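Local coordinates for protein transcriptional regulator (TetR/AcrR family) (Bacillus halodurans, PDB 5GP9) that probably represses transcription of fatty acid degradation genes as a dimeric TetR-family DNA-binding regulator, with palmitic acid bound in its helical C-terminal region, at residues A[78-83]-A[140-145]; A[89-94]-A[162-167]; A[133-138]-A[147-152]. All blocks are in the same frame, centred on the assembly; numbering follows the deposited sequence.

Contact 1: residues A[78-83]-A[140-145]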
loop_
_atom_site.group_PDB
_atom_site.type_symbol
_atom_site.label_atom_id
_atom_site.label_comp_id
_atom_site.label_asym_id
_atom_site.label_seq_id
_atom_site.Cartn_x
_atom_site.Cartn_y
_atom_site.Cartn_z
ATOM N N ASP A 78 -8.790 -16.654 -22.898
ATOM C CA ASP A 78 -8.209 -17.312 -21.761
ATOM C C ASP A 78 -8.107 -16.328 -20.563
ATOM O O ASP A 78 -7.735 -15.172 -20.742
ATOM C CB ASP A 78 -6.852 -17.885 -22.224
ATOM C CG ASP A 78 -6.089 -18.565 -21.124
ATOM O OD1 ASP A 78 -6.368 -18.262 -19.951
ATOM O OD2 ASP A 78 -5.191 -19.381 -21.425
ATOM N N VAL A 79 -8.435 -16.768 -19.353
ATOM C CA VAL A 79 -8.394 -15.842 -18.200
ATOM C C VAL A 79 -6.959 -15.625 -17.608
ATOM O O VAL A 79 -6.741 -14.740 -16.704
ATOM C CB VAL A 79 -9.377 -16.286 -17.088
ATOM C CG1 VAL A 79 -10.758 -16.588 -17.634
ATOM C CG2 VAL A 79 -8.834 -17.473 -16.325
ATOM N N GLU A 80 -6.037 -16.522 -18.016
ATOM C CA GLU A 80 -4.565 -16.342 -17.934
ATOM C C GLU A 80 -4.228 -15.080 -18.699
ATOM O O GLU A 80 -3.515 -14.186 -18.222
ATOM C CB GLU A 80 -3.837 -17.550 -18.585
ATOM C CG GLU A 80 -2.331 -17.458 -18.876
ATOM C CD GLU A 80 -2.032 -16.983 -20.311
ATOM O OE1 GLU A 80 -2.452 -17.690 -21.278
ATOM O OE2 GLU A 80 -1.397 -15.894 -20.473
ATOM N N GLU A 81 -4.775 -15.003 -19.903
ATOM C CA GLU A 81 -4.546 -13.855 -20.743
ATOM C C GLU A 81 -5.129 -12.624 -20.080
ATOM O O GLU A 81 -4.498 -11.585 -20.101
ATOM C CB GLU A 81 -5.183 -14.068 -22.130
ATOM C CG GLU A 81 -4.542 -13.346 -23.299
ATOM C CD GLU A 81 -5.339 -13.601 -24.584
ATOM O OE1 GLU A 81 -5.886 -12.631 -25.160
ATOM O OE2 GLU A 81 -5.487 -14.786 -24.972
ATOM N N LYS A 82 -6.334 -12.752 -19.538
ATOM C CA LYS A 82 -7.058 -11.621 -18.948
ATOM C C LYS A 82 -6.307 -11.010 -17.736
ATOM O O LYS A 82 -6.293 -9.778 -17.559
ATOM C CB LYS A 82 -8.450 -12.027 -18.584
ATOM C CG LYS A 82 -9.292 -12.277 -19.819
ATOM C CD LYS A 82 -10.735 -12.387 -19.389
ATOM C CE LYS A 82 -11.633 -12.734 -20.580
ATOM N NZ LYS A 82 -13.038 -12.834 -20.113
ATOM N N LEU A 83 -5.752 -11.880 -16.891
ATOM C CA LEU A 83 -4.933 -11.397 -15.762
ATOM C C LEU A 83 -3.691 -10.686 -16.356
ATOM O O LEU A 83 -3.271 -9.626 -15.844
ATOM C CB LEU A 83 -4.523 -12.527 -14.780
ATOM C CG LEU A 83 -3.692 -12.102 -13.527
ATOM C CD1 LEU A 83 -4.472 -11.090 -12.713
ATOM C CD2 LEU A 83 -3.392 -13.304 -12.648
ATOM N N LYS A 140 -14.291 -21.403 -14.631
ATOM C CA LYS A 140 -13.710 -22.145 -15.759
ATOM C C LYS A 140 -12.506 -22.971 -15.384
ATOM O O LYS A 140 -11.773 -23.444 -16.245
ATOM C CB LYS A 140 -13.326 -21.167 -16.891
ATOM C CG LYS A 140 -14.442 -20.182 -17.250
ATOM C CD LYS A 140 -14.132 -19.340 -18.493
ATOM C CE LYS A 140 -15.211 -18.334 -18.908
ATOM N NZ LYS A 140 -16.567 -18.754 -18.497
ATOM N N GLY A 141 -12.223 -23.119 -14.091
ATOM C CA GLY A 141 -11.239 -24.084 -13.661
ATOM C C GLY A 141 -9.797 -23.644 -13.739
ATOM O O GLY A 141 -8.926 -24.416 -13.407
ATOM N N TYR A 142 -9.548 -22.378 -14.090
ATOM C CA TYR A 142 -8.194 -21.865 -14.173
ATOM C C TYR A 142 -7.611 -21.476 -12.784
ATOM O O TYR A 142 -6.412 -21.750 -12.497
ATOM C CB TYR A 142 -8.139 -20.661 -15.077
ATOM C CG TYR A 142 -6.705 -20.199 -15.311
ATOM C CD1 TYR A 142 -5.752 -21.060 -15.881
ATOM C CD2 TYR A 142 -6.290 -18.904 -14.963
ATOM C CE1 TYR A 142 -4.444 -20.641 -16.128
ATOM C CE2 TYR A 142 -5.003 -18.468 -15.223
ATOM C CZ TYR A 142 -4.068 -19.337 -15.779
ATOM O OH TYR A 142 -2.784 -18.900 -16.032
ATOM N N PHE A 143 -8.417 -20.825 -11.960
ATOM C CA PHE A 143 -8.029 -20.599 -10.576
ATOM C C PHE A 143 -8.605 -21.619 -9.615
ATOM O O PHE A 143 -9.746 -22.069 -9.764
ATOM C CB PHE A 143 -8.492 -19.221 -10.086
ATOM C CG PHE A 143 -8.004 -18.073 -10.900
ATOM C CD1 PHE A 143 -6.680 -18.010 -11.357
ATOM C CD2 PHE A 143 -8.871 -17.034 -11.193
ATOM C CE1 PHE A 143 -6.209 -16.921 -12.106
ATOM C CE2 PHE A 143 -8.442 -15.957 -11.973
ATOM C CZ PHE A 143 -7.109 -15.863 -12.377
ATOM N N PHE A 144 -7.799 -21.904 -8.583
ATOM C CA PHE A 144 -8.102 -22.793 -7.480
ATOM C C PHE A 144 -9.544 -22.576 -7.037
ATOM O O PHE A 144 -9.951 -21.445 -6.755
ATOM C CB PHE A 144 -7.011 -22.549 -6.394
ATOM C CG PHE A 144 -7.182 -23.310 -5.148
ATOM C CD1 PHE A 144 -7.325 -24.709 -5.183
ATOM C CD2 PHE A 144 -7.165 -22.655 -3.905
ATOM C CE1 PHE A 144 -7.483 -25.449 -4.004
ATOM C CE2 PHE A 144 -7.302 -23.390 -2.717
ATOM C CZ PHE A 144 -7.471 -24.789 -2.767
ATOM N N GLN A 145 -10.372 -23.632 -7.064
ATOM C CA GLN A 145 -11.791 -23.501 -6.679
ATOM C C GLN A 145 -12.087 -23.004 -5.255
ATOM O O GLN A 145 -13.111 -22.346 -5.041
ATOM C CB GLN A 145 -12.564 -24.825 -6.886
ATOM C CG GLN A 145 -13.060 -25.089 -8.313
ATOM C CD GLN A 145 -14.143 -24.110 -8.799
ATOM O OE1 GLN A 145 -13.852 -22.967 -9.123
ATOM N NE2 GLN A 145 -15.380 -24.572 -8.882
#
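The Tyr142 ring is touched at two places: Val79 CG2 lies against its CD2 side, near CB, and Glu80 CB and CG meet its hydroxyl end. Val79 CG2 comes within 3.2 Å of Tyr142 CD2, a tight fit for two apolar carbons, and the same methyl lies 3.5 Å from Tyr142 CB. The Val79 and Tyr142 side chains lie alongside one another, pointing opposite ways. The methyl occupies the crowded position of Val79, between the backbone N and the carbonyl carbon. Tyr142 CG is anti to its backbone N (chi1 -173°). The OH of Tyr142 ends 3.1 Å from Glu80 CB and 3.2 Å from Glu80 CG, against the aliphatic carbons of that residue. Glu80 bends at chi2 (-94°), and its carboxylate leads away from the ring. The second ring, that of Phe143, is a looser neighbour: its CZ stands 4.5 Å from Val79 O. At the margin, Lys140 CD approaches Val79 CG1 at 4.4 Å. No hydrogen bond joins the two segments; the contact is van der Waals packing, built on a helix start that is capped from within. Asp78 is the N-cap, its OD1 accepting from Glu80 N at 2.6 Å, on the anti side of the carboxylate. Segment 78-83 thus opens helix 79-95, while 140-145 is the loop that leaves helix 113-139 on the way to helix 149-169. Helix 180-189 packs against both, Leu188 touching Leu83, Tyr142 and Phe143. Leu191 of the second subunit packs on Leu83 and Phe143, and the backbones of Tyr142 and Phe144 hydrogen-bond to that subunit, so this corner of the all-helical C-terminal region also belongs to the dimer interface.

Contact 2: residues A[89-94]-A[162-167]. With PLM (palmitic acid), chain E.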
loop_
_atom_site.group_PDB
_atom_site.type_symbol
_atom_site.label_atom_id
_atom_site.label_comp_id
_atom_site.label_asym_id
_atom_site.label_seq_id
_atom_site.Cartn_x
_atom_site.Cartn_y
_atom_site.Cartn_z
ATOM N N MET A 89 -1.956 -3.463 -18.347
ATOM C CA MET A 89 -2.615 -2.153 -18.372
ATOM C C MET A 89 -2.414 -1.325 -17.107
ATOM O O MET A 89 -2.265 -0.116 -17.192
ATOM C CB MET A 89 -4.110 -2.327 -18.632
ATOM C CG MET A 89 -4.435 -2.767 -20.050
ATOM S SD MET A 89 -4.169 -1.401 -21.238
ATOM C CE MET A 89 -5.092 -0.083 -20.479
ATOM N N HIS A 90 -2.359 -1.945 -15.921
ATOM C CA HIS A 90 -2.012 -1.213 -14.728
ATOM C C HIS A 90 -0.646 -0.554 -14.831
ATOM O O HIS A 90 -0.476 0.632 -14.538
ATOM C CB HIS A 90 -2.148 -2.178 -13.498
ATOM C CG HIS A 90 -2.007 -1.541 -12.138
ATOM N ND1 HIS A 90 -2.842 -1.845 -11.086
ATOM C CD2 HIS A 90 -1.155 -0.605 -11.660
ATOM C CE1 HIS A 90 -2.453 -1.188 -10.012
ATOM N NE2 HIS A 90 -1.451 -0.408 -10.332
ATOM N N PHE A 91 0.352 -1.332 -15.266
ATOM C CA PHE A 91 1.724 -0.898 -15.272
ATOM C C PHE A 91 1.856 0.111 -16.447
ATOM O O PHE A 91 2.578 1.136 -16.291
ATOM C CB PHE A 91 2.687 -2.116 -15.444
ATOM C CG PHE A 91 2.948 -2.892 -14.147
ATOM C CD1 PHE A 91 2.241 -2.620 -12.972
ATOM C CD2 PHE A 91 3.807 -3.915 -14.146
ATOM C CE1 PHE A 91 2.475 -3.349 -11.813
ATOM C CE2 PHE A 91 4.040 -4.681 -13.042
ATOM C CZ PHE A 91 3.353 -4.416 -11.852
ATOM N N LYS A 92 1.199 -0.216 -17.561
ATOM C CA LYS A 92 1.287 0.647 -18.773
ATOM C C LYS A 92 0.798 2.063 -18.502
ATOM O O LYS A 92 1.435 3.056 -18.877
ATOM C CB LYS A 92 0.486 -0.009 -19.901
ATOM C CG LYS A 92 0.370 0.695 -21.230
ATOM C CD LYS A 92 -1.058 0.557 -21.789
ATOM C CE LYS A 92 -1.433 1.630 -22.807
ATOM N NZ LYS A 92 -1.050 3.022 -22.414
ATOM N N GLN A 93 -0.355 2.157 -17.879
ATOM C CA GLN A 93 -0.959 3.465 -17.619
ATOM C C GLN A 93 -0.066 4.344 -16.746
ATOM O O GLN A 93 0.011 5.532 -16.959
ATOM C CB GLN A 93 -2.373 3.340 -17.056
ATOM C CG GLN A 93 -3.288 2.436 -17.873
ATOM C CD GLN A 93 -4.155 3.101 -18.889
ATOM O OE1 GLN A 93 -5.240 3.580 -18.577
ATOM N NE2 GLN A 93 -3.721 3.051 -20.145
ATOM N N LEU A 94 0.592 3.795 -15.744
ATOM C CA LEU A 94 1.419 4.583 -14.939
ATOM C C LEU A 94 2.840 4.843 -15.577
ATOM O O LEU A 94 3.497 5.913 -15.359
ATOM C CB LEU A 94 1.510 3.936 -13.573
ATOM C CG LEU A 94 0.174 4.122 -12.824
ATOM C CD1 LEU A 94 0.130 3.231 -11.597
ATOM C CD2 LEU A 94 -0.084 5.616 -12.475
ATOM N N GLU A 162 2.315 -2.252 -4.638
ATOM C CA GLU A 162 3.591 -2.253 -4.026
ATOM C C GLU A 162 4.730 -2.205 -5.050
ATOM O O GLU A 162 5.678 -1.459 -4.869
ATOM C CB GLU A 162 3.755 -3.411 -3.079
ATOM C CG GLU A 162 5.052 -3.506 -2.306
ATOM C CD GLU A 162 5.176 -2.459 -1.174
ATOM O OE1 GLU A 162 4.161 -1.860 -0.818
ATOM O OE2 GLU A 162 6.279 -2.266 -0.705
ATOM N N VAL A 163 4.595 -2.979 -6.128
ATOM C CA VAL A 163 5.610 -2.953 -7.210
ATOM C C VAL A 163 5.672 -1.519 -7.787
ATOM O O VAL A 163 6.733 -0.925 -7.874
ATOM C CB VAL A 163 5.284 -4.001 -8.260
ATOM C CG1 VAL A 163 6.189 -3.782 -9.526
ATOM C CG2 VAL A 163 5.399 -5.369 -7.667
ATOM N N VAL A 164 4.531 -0.906 -8.101
ATOM C CA VAL A 164 4.486 0.465 -8.688
ATOM C C VAL A 164 5.087 1.483 -7.701
ATOM O O VAL A 164 5.880 2.354 -8.108
ATOM C CB VAL A 164 3.043 0.922 -9.105
ATOM C CG1 VAL A 164 3.103 2.356 -9.644
ATOM C CG2 VAL A 164 2.456 -0.063 -10.132
ATOM N N THR A 165 4.741 1.373 -6.409
ATOM C CA THR A 165 5.300 2.284 -5.428
ATOM C C THR A 165 6.790 2.226 -5.354
ATOM O O THR A 165 7.477 3.262 -5.235
ATOM C CB THR A 165 4.660 2.140 -4.062
ATOM O OG1 THR A 165 3.318 2.576 -4.189
ATOM C CG2 THR A 165 5.340 2.940 -3.032
ATOM N N ASN A 166 7.339 1.019 -5.427
ATOM C CA ASN A 166 8.751 0.895 -5.368
ATOM C C ASN A 166 9.472 1.552 -6.583
ATOM O O ASN A 166 10.525 2.153 -6.392
ATOM C CB ASN A 166 9.126 -0.567 -5.143
ATOM C CG ASN A 166 9.078 -0.902 -3.635
ATOM O OD1 ASN A 166 10.034 -0.613 -2.898
ATOM N ND2 ASN A 166 7.949 -1.408 -3.155
ATOM N N TRP A 167 8.831 1.499 -7.736
ATOM C CA TRP A 167 9.345 2.071 -8.986
ATOM C C TRP A 167 9.311 3.596 -8.853
ATOM O O TRP A 167 10.299 4.297 -9.098
ATOM C CB TRP A 167 8.513 1.565 -10.102
ATOM C CG TRP A 167 8.555 2.240 -11.436
ATOM C CD1 TRP A 167 9.561 2.143 -12.420
ATOM C CD2 TRP A 167 7.563 3.100 -11.966
ATOM N NE1 TRP A 167 9.221 2.896 -13.501
ATOM C CE2 TRP A 167 8.003 3.499 -13.262
ATOM C CE3 TRP A 167 6.303 3.552 -11.493
ATOM C CZ2 TRP A 167 7.244 4.317 -14.070
ATOM C CZ3 TRP A 167 5.533 4.349 -12.314
ATOM C CH2 TRP A 167 5.978 4.713 -13.590
HETATM C C1 PLM E . -4.681 0.774 -0.021
HETATM O O1 PLM E . -4.056 -0.010 -0.765
HETATM O O2 PLM E . -4.665 0.587 1.195
HETATM C C2 PLM E . -5.475 1.963 -0.571
HETATM C C3 PLM E . -4.554 2.982 -1.279
HETATM C C4 PLM E . -5.183 4.344 -1.666
HETATM C C5 PLM E . -5.436 4.736 -3.152
HETATM C C6 PLM E . -4.720 3.894 -4.206
HETATM C C7 PLM E . -4.664 4.484 -5.606
HETATM C C8 PLM E . -3.793 3.605 -6.442
HETATM C C9 PLM E . -4.492 2.831 -7.512
HETATM C CA PLM E . -3.777 3.033 -8.783
HETATM C CB PLM E . -4.389 2.056 -9.767
HETATM C CC PLM E . -3.725 2.272 -11.113
HETATM C CD PLM E . -3.837 3.760 -11.466
HETATM C CE PLM E . -4.339 4.126 -12.839
HETATM C CF PLM E . -5.037 5.476 -12.683
HETATM C CG PLM E . -5.387 5.962 -14.046
#
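Val164 is the bump and Phe91, Leu94 and His90 form the hollow that takes it, in the core of the all-helical C-terminal region of this TetR-family protein. Helices 79-95 and 149-169 run in nearly the same direction here, their local axes 24° apart and 11.1 Å distant, a gap that side chains from both helices bridge. The two methyls of Val164 fork into it. CG1, anti to the backbone N (chi1 178°), lies 3.7 Å from Leu94 CD1; CG2 rests 3.7 Å from Phe91 CE1 and, more loosely, 3.9 Å from His90 NE2. One helical residue earlier, Val163 CG1 reaches the tip of the same phenyl, 3.7 Å from Phe91 CZ, with the two side chains crossing at about a right angle. Phe91 is therefore met by both valines, at CE1 and at CZ, and also touches Val180 and Val183 of helix 180-189. Palmitic acid lies against helix 79-95: its CC is 3.6 Å above one face of the His90 ring, offset toward the rim, and Leu94 CD1 is 4.0 Å from the same carbon. His90 and Leu94 thus touch both Val164 and the lipid tail, which makes them part of the wall of an acyl-chain pocket. The imidazole is steadied by a hydrogen bond between His90 ND1 and Tyr126 OH, and the indole by one from Trp167 NE1 to Tyr174 O. Leu94 O meets the Trp167 ring at its edge, near the ring plane, 3.3 Å from CH2.

Contact 3: residues A[133-138]-A[147-152]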
loop_
_atom_site.group_PDB
_atom_site.type_symbol
_atom_site.label_atom_id
_atom_site.label_comp_id
_atom_site.label_asym_id
_atom_site.label_seq_id
_atom_site.Cartn_x
_atom_site.Cartn_y
_atom_site.Cartn_z
ATOM N N LEU A 133 -12.930 -10.996 -12.611
ATOM C CA LEU A 133 -11.922 -11.852 -13.176
ATOM C C LEU A 133 -11.649 -13.137 -12.398
ATOM O O LEU A 133 -11.467 -14.237 -12.971
ATOM C CB LEU A 133 -10.631 -11.076 -13.346
ATOM C CG LEU A 133 -9.541 -11.831 -14.047
ATOM C CD1 LEU A 133 -9.984 -12.240 -15.451
ATOM C CD2 LEU A 133 -8.250 -11.002 -14.085
ATOM N N LEU A 134 -11.582 -12.979 -11.089
ATOM C CA LEU A 134 -11.345 -14.073 -10.233
ATOM C C LEU A 134 -12.522 -15.088 -10.251
ATOM O O LEU A 134 -12.281 -16.306 -10.180
ATOM C CB LEU A 134 -11.131 -13.563 -8.818
ATOM C CG LEU A 134 -9.750 -12.897 -8.674
ATOM C CD1 LEU A 134 -9.760 -12.090 -7.397
ATOM C CD2 LEU A 134 -8.656 -13.916 -8.560
ATOM N N MET A 135 -13.725 -14.534 -10.187
ATOM C CA MET A 135 -14.970 -15.336 -10.284
ATOM C C MET A 135 -15.020 -16.161 -11.568
ATOM O O MET A 135 -15.373 -17.357 -11.523
ATOM C CB MET A 135 -16.201 -14.418 -10.253
ATOM C CG MET A 135 -16.544 -13.759 -8.932
ATOM S SD MET A 135 -16.322 -14.829 -7.508
ATOM C CE MET A 135 -17.762 -15.931 -7.731
ATOM N N GLU A 136 -14.716 -15.495 -12.697
ATOM C CA GLU A 136 -14.580 -16.135 -14.029
ATOM C C GLU A 136 -13.576 -17.247 -14.037
ATOM O O GLU A 136 -13.850 -18.413 -14.467
ATOM C CB GLU A 136 -14.239 -15.085 -15.086
ATOM C CG GLU A 136 -14.294 -15.616 -16.482
ATOM C CD GLU A 136 -13.960 -14.611 -17.567
ATOM O OE1 GLU A 136 -13.929 -13.375 -17.312
ATOM O OE2 GLU A 136 -13.744 -15.123 -18.703
ATOM N N GLY A 137 -12.381 -16.930 -13.557
ATOM C CA GLY A 137 -11.336 -17.902 -13.547
ATOM C C GLY A 137 -11.648 -19.112 -12.710
ATOM O O GLY A 137 -11.203 -20.244 -13.031
ATOM N N LYS A 138 -12.322 -18.895 -11.594
ATOM C CA LYS A 138 -12.721 -20.024 -10.764
ATOM C C LYS A 138 -13.731 -20.887 -11.535
ATOM O O LYS A 138 -13.528 -22.117 -11.663
ATOM C CB LYS A 138 -13.300 -19.566 -9.422
ATOM C CG LYS A 138 -12.193 -19.201 -8.419
ATOM C CD LYS A 138 -12.699 -19.051 -6.993
ATOM C CE LYS A 138 -13.153 -17.668 -6.648
ATOM N NZ LYS A 138 -13.777 -17.718 -5.291
ATOM N N LEU A 147 -10.361 -20.885 -3.547
ATOM C CA LEU A 147 -9.802 -19.541 -3.375
ATOM C C LEU A 147 -10.852 -18.552 -2.862
ATOM O O LEU A 147 -11.904 -18.443 -3.405
ATOM C CB LEU A 147 -9.329 -19.062 -4.752
ATOM C CG LEU A 147 -8.667 -17.728 -4.955
ATOM C CD1 LEU A 147 -7.433 -17.629 -4.096
ATOM C CD2 LEU A 147 -8.332 -17.621 -6.448
ATOM N N ASP A 148 -10.475 -17.738 -1.894
ATOM C CA ASP A 148 -11.319 -16.635 -1.488
ATOM C C ASP A 148 -11.115 -15.448 -2.421
ATOM O O ASP A 148 -10.016 -14.938 -2.549
ATOM C CB ASP A 148 -11.041 -16.235 -0.079
ATOM C CG ASP A 148 -11.901 -15.038 0.352
ATOM O OD1 ASP A 148 -13.095 -14.959 0.045
ATOM O OD2 ASP A 148 -11.418 -14.179 1.042
ATOM N N THR A 149 -12.165 -15.039 -3.100
ATOM C CA THR A 149 -12.108 -13.934 -4.018
ATOM C C THR A 149 -11.564 -12.692 -3.339
ATOM O O THR A 149 -10.730 -11.955 -3.894
ATOM C CB THR A 149 -13.475 -13.685 -4.605
ATOM O OG1 THR A 149 -13.889 -14.890 -5.285
ATOM C CG2 THR A 149 -13.418 -12.563 -5.666
ATOM N N ARG A 150 -12.022 -12.445 -2.139
ATOM C CA ARG A 150 -11.654 -11.212 -1.420
ATOM C C ARG A 150 -10.116 -11.175 -1.144
ATOM O O ARG A 150 -9.434 -10.209 -1.506
ATOM C CB ARG A 150 -12.484 -11.049 -0.166
ATOM C CG ARG A 150 -11.992 -9.968 0.768
ATOM C CD ARG A 150 -12.674 -10.063 2.124
ATOM N NE ARG A 150 -12.172 -11.290 2.825
ATOM C CZ ARG A 150 -12.193 -11.473 4.143
ATOM N NH1 ARG A 150 -12.671 -10.512 4.938
ATOM N NH2 ARG A 150 -11.718 -12.623 4.654
ATOM N N LEU A 151 -9.567 -12.245 -0.587
ATOM C CA LEU A 151 -8.187 -12.338 -0.295
ATOM C C LEU A 151 -7.338 -12.318 -1.557
ATOM O O LEU A 151 -6.249 -11.660 -1.598
ATOM C CB LEU A 151 -7.900 -13.661 0.415
ATOM C CG LEU A 151 -6.771 -13.643 1.359
ATOM C CD1 LEU A 151 -7.045 -12.656 2.503
ATOM C CD2 LEU A 151 -6.557 -15.056 1.942
ATOM N N ALA A 152 -7.806 -13.045 -2.581
ATOM C CA ALA A 152 -7.087 -13.038 -3.877
ATOM C C ALA A 152 -7.002 -11.604 -4.462
ATOM O O ALA A 152 -5.984 -11.208 -4.956
ATOM C CB ALA A 152 -7.791 -14.012 -4.837
#
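Lys138 reaches across the loop joining two consecutive helices of the TetR-type C-terminal domain, 113-139 and 149-169, and its NZ gives two hydrogen bonds, one to the loop just before helix 149-169 and one to its first residue. The first goes to Leu147 O at 2.8 Å, nearly straight on to the carbonyl (C=O...N angle 160°), the other to Thr149 OG1, also at 2.8 Å. The bend at chi3 (-89°) places Lys138 CE 3.2 Å from Thr149 OG1; NZ, one atom further on, bonds both oxygens. Thr149 OG1 also lies 3.3 Å from Met135 SD, whose side chain crosses it at about a right angle. Next to these bonds the joint is apolar: both methyls of Leu134 lie 3.8 Å from Ala152 CB, and CB of Leu134 faces Thr149 CG2. The new helix begins with Asp148 as N-cap. Its OD1 takes a weak bond from Arg150 N, while OD2 forms a long salt bridge with Arg150 NE, in the plane of the guanidinium. Arg150 also makes a cation-pi contact with Tyr174 of the second subunit. The firmer capping bond runs from Leu151 N to Asp148 OD2, 3.1 Å long and entering from above the carboxylate plane.

Along the chain the order is 78-83, 89-94, 133-138, 140-145, 147-152, 162-167: both segments of contact 3 fall between those of contact 2, and contact 1 alternates with both. Contacts 1 and 3 are neighbours, centres 9 Å apart, joined directly by the Lys82-Glu136 salt bridge and a probable hydrogen bond from Phe143 N to Gly137 O. Contact 2 lies about 22 Å between centres from either, nearer the chain's middle and beside the palmitic acid. It shares helix 79-95 with contact 1 and helix 149-169 with contact 3; these two helices run from beside the lipid to the end where contacts 1 and 3 lie. All three touch the second subunit.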